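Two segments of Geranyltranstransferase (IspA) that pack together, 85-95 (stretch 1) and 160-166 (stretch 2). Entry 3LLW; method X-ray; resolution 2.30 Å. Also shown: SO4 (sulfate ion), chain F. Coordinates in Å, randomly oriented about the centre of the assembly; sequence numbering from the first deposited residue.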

# COMPACT_ATOMS: atom_id res chain seq x y z
N CYS A 85 5.10 -9.04 4.87
CA CYS A 85 5.22 -8.41 3.54
C CYS A 85 5.59 -6.93 3.56
O CYS A 85 6.46 -6.49 2.79
CB CYS A 85 3.94 -8.62 2.72
SG CYS A 85 3.74 -10.32 2.19
N LEU A 86 4.93 -6.17 4.44
CA LEU A 86 5.26 -4.76 4.64
C LEU A 86 6.70 -4.58 5.10
O LEU A 86 7.39 -3.71 4.60
CB LEU A 86 4.31 -4.09 5.63
CG LEU A 86 4.19 -2.58 5.45
CD1 LEU A 86 3.48 -2.25 4.15
CD2 LEU A 86 3.46 -1.94 6.62
N HIS A 87 7.14 -5.41 6.03
CA HIS A 87 8.52 -5.37 6.49
C HIS A 87 9.50 -5.69 5.35
O HIS A 87 10.53 -5.05 5.23
CB HIS A 87 8.74 -6.33 7.67
CG HIS A 87 10.18 -6.49 8.06
ND1 HIS A 87 10.95 -5.44 8.53
CD2 HIS A 87 11.00 -7.57 8.04
CE1 HIS A 87 12.18 -5.87 8.77
NE2 HIS A 87 12.23 -7.16 8.49
N THR A 88 9.16 -6.69 4.54
CA THR A 88 10.02 -7.14 3.45
C THR A 88 10.15 -6.09 2.36
O THR A 88 11.24 -5.88 1.82
CB THR A 88 9.48 -8.45 2.83
OG1 THR A 88 9.15 -9.36 3.88
CG2 THR A 88 10.51 -9.09 1.91
N TYR A 89 9.04 -5.43 2.02
CA TYR A 89 9.03 -4.40 0.98
C TYR A 89 9.95 -3.25 1.37
O TYR A 89 10.69 -2.72 0.51
CB TYR A 89 7.61 -3.90 0.65
CG TYR A 89 7.34 -2.44 0.99
CD1 TYR A 89 7.89 -1.40 0.23
CD2 TYR A 89 6.51 -2.10 2.05
CE1 TYR A 89 7.67 -0.09 0.54
CE2 TYR A 89 6.29 -0.78 2.38
CZ TYR A 89 6.84 0.22 1.61
OH TYR A 89 6.62 1.52 1.91
N SER A 90 9.91 -2.85 2.64
CA SER A 90 10.81 -1.81 3.12
C SER A 90 12.29 -2.21 2.93
O SER A 90 13.11 -1.37 2.55
CB SER A 90 10.53 -1.44 4.57
OG SER A 90 10.83 -2.52 5.42
N LEU A 91 12.61 -3.48 3.16
CA LEU A 91 13.98 -3.99 2.97
C LEU A 91 14.41 -4.00 1.50
O LEU A 91 15.58 -3.75 1.19
CB LEU A 91 14.14 -5.38 3.59
CG LEU A 91 13.92 -5.51 5.10
CD1 LEU A 91 14.04 -6.97 5.55
CD2 LEU A 91 14.88 -4.62 5.88
N ILE A 92 13.45 -4.28 0.61
CA ILE A 92 13.69 -4.30 -0.82
C ILE A 92 14.09 -2.90 -1.28
O ILE A 92 15.05 -2.72 -2.06
CB ILE A 92 12.47 -4.82 -1.60
CG1 ILE A 92 12.29 -6.31 -1.34
CG2 ILE A 92 12.66 -4.64 -3.10
CD1 ILE A 92 10.94 -6.83 -1.72
N HIS A 93 13.35 -1.92 -0.78
CA HIS A 93 13.63 -0.53 -1.14
C HIS A 93 14.87 0.02 -0.44
O HIS A 93 15.65 0.74 -1.06
CB HIS A 93 12.38 0.34 -0.98
CG HIS A 93 11.38 0.10 -2.07
ND1 HIS A 93 10.33 0.95 -2.32
CD2 HIS A 93 11.31 -0.87 -3.01
CE1 HIS A 93 9.63 0.49 -3.35
NE2 HIS A 93 10.21 -0.60 -3.79
N ASP A 94 15.08 -0.37 0.81
CA ASP A 94 16.30 0.01 1.52
C ASP A 94 17.57 -0.44 0.77
O ASP A 94 18.58 0.26 0.79
CB ASP A 94 16.31 -0.57 2.93
CG ASP A 94 17.49 -0.09 3.75
OD1 ASP A 94 17.62 1.14 3.95
OD2 ASP A 94 18.29 -0.94 4.20
N ASP A 95 17.50 -1.59 0.09
CA ASP A 95 18.66 -2.23 -0.55
C ASP A 95 19.07 -1.61 -1.88
O ASP A 95 20.15 -1.90 -2.38
CB ASP A 95 18.39 -3.72 -0.75
CG ASP A 95 18.61 -4.55 0.52
OD1 ASP A 95 19.46 -4.17 1.36
OD2 ASP A 95 17.94 -5.59 0.66
S SO4 F . 13.89 -9.62 11.33
O1 SO4 F . 14.24 -9.65 9.90
O2 SO4 F . 13.84 -8.23 11.81
O3 SO4 F . 12.60 -10.27 11.57
O4 SO4 F . 14.93 -10.31 12.08
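Stretch 2, residues 160-166: GMILGQA

Stretch 2 enters as a loop at Gly160, whose phi/psi of -127/-107° lies outside the helical range, and turns helical from Met161 onward, where phi stays between -50 and -66° and psi between -39 and -50°. Gly160 occupies the N-cap position, and its O accepts the first backbone hydrogen bond of the segment, from Gly164 N at 3.1 Å; the i to i+4 pattern continues with Gln165 N to Met161 O at 2.9 Å and Ala166 N to Ile162 O at 2.7 Å. Stretch 1 is already helical at Cys85, in a helix that begins earlier in the chain, with the same pattern exemplified by Asp94 N to Ser90 O at 2.8 Å.

The two helices run in the same general direction: their N-to-C vectors differ by 21°, with a signed crossing angle of -21°. The axes come no closer than 11.9 Å, and the two stretches bury 283 Å² between them, both sides summed. The register follows the shared direction, with Ser90 CA 8.3 Å from Ile162 CA and Asp94 CA 8.0 Å from Gln165 CA, so an advance of four residues on stretch 1 matches three on stretch 2.

Met161 and Gln165, one helical turn apart, both direct CA-to-CB toward stretch 1 and lose the most area to it on their side. Met161 extends through chi1 and chi2 in t before chi3 turns to p, which carries its CE into a site formed by three residues: Ser90 CB at 3.8 Å, Tyr89 CE2 at 3.9 Å and Leu86 CG at 4.4 Å from that methyl. The approach to the Tyr89 ring is oblique. Ser90 also points toward stretch 2; its OG donates to His87 O at 2.6 Å within its own helix, and the same OG lies 4.0 Å from Met161 SD, while Ser90 CB makes the closest approach, 3.8 Å to Met161 CE.

Beside this site, Ile162 starts sideways, but with chi1 m and chi2 t its end comes nearer, placing CD1 3.4 Å from Tyr89 OH. This is a van der Waals contact between a methyl and a hydroxyl oxygen.

The polar link lies one turn further along. Gln165 NE2 donates to Asp94 OD1 at 2.9 Å, but the angle at the hydrogen is 122°, so the bond is weak despite its short length. Gln165 OE1 remains 4.3 Å from Ser90 CB, packing rather than bonding. Away from the interface, His87 NE2 makes a weak, 3.5 Å hydrogen bond to O1 of the sulfate, which lies at the ring edge.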

# COMPACT_ATOMS: atom_id res chain seq x y z
N GLY A 160 4.85 6.97 10.07
CA GLY A 160 5.63 5.98 10.82
C GLY A 160 6.89 5.51 10.07
O GLY A 160 7.86 6.26 9.94
N MET A 161 6.84 4.28 9.57
CA MET A 161 8.03 3.57 9.07
C MET A 161 8.76 4.31 7.96
O MET A 161 9.99 4.40 7.98
CB MET A 161 7.64 2.15 8.66
CG MET A 161 8.77 1.28 8.18
SD MET A 161 8.16 -0.28 7.47
CE MET A 161 7.47 0.37 5.94
N ILE A 162 8.00 4.88 7.03
CA ILE A 162 8.55 5.63 5.90
C ILE A 162 9.27 6.92 6.33
O ILE A 162 10.41 7.16 5.88
CB ILE A 162 7.49 5.87 4.80
CG1 ILE A 162 7.21 4.56 4.09
CG2 ILE A 162 7.97 6.88 3.77
CD1 ILE A 162 5.85 4.50 3.45
N LEU A 163 8.63 7.72 7.19
CA LEU A 163 9.32 8.87 7.81
C LEU A 163 10.67 8.47 8.40
O LEU A 163 11.68 9.12 8.12
CB LEU A 163 8.48 9.53 8.90
CG LEU A 163 9.09 10.70 9.66
CD1 LEU A 163 9.58 11.77 8.69
CD2 LEU A 163 8.05 11.29 10.63
N GLY A 164 10.68 7.41 9.20
CA GLY A 164 11.92 6.93 9.80
C GLY A 164 12.95 6.49 8.77
O GLY A 164 14.15 6.72 8.95
N GLN A 165 12.49 5.83 7.71
CA GLN A 165 13.34 5.38 6.61
C GLN A 165 13.93 6.56 5.84
O GLN A 165 15.12 6.53 5.45
CB GLN A 165 12.51 4.52 5.66
CG GLN A 165 13.25 3.97 4.47
CD GLN A 165 13.84 2.61 4.74
OE1 GLN A 165 13.24 1.78 5.45
NE2 GLN A 165 15.01 2.35 4.16
N ALA A 166 13.11 7.60 5.65
CA ALA A 166 13.55 8.81 4.95
C ALA A 166 14.63 9.57 5.73
O ALA A 166 15.66 9.97 5.13
CB ALA A 166 12.38 9.70 4.60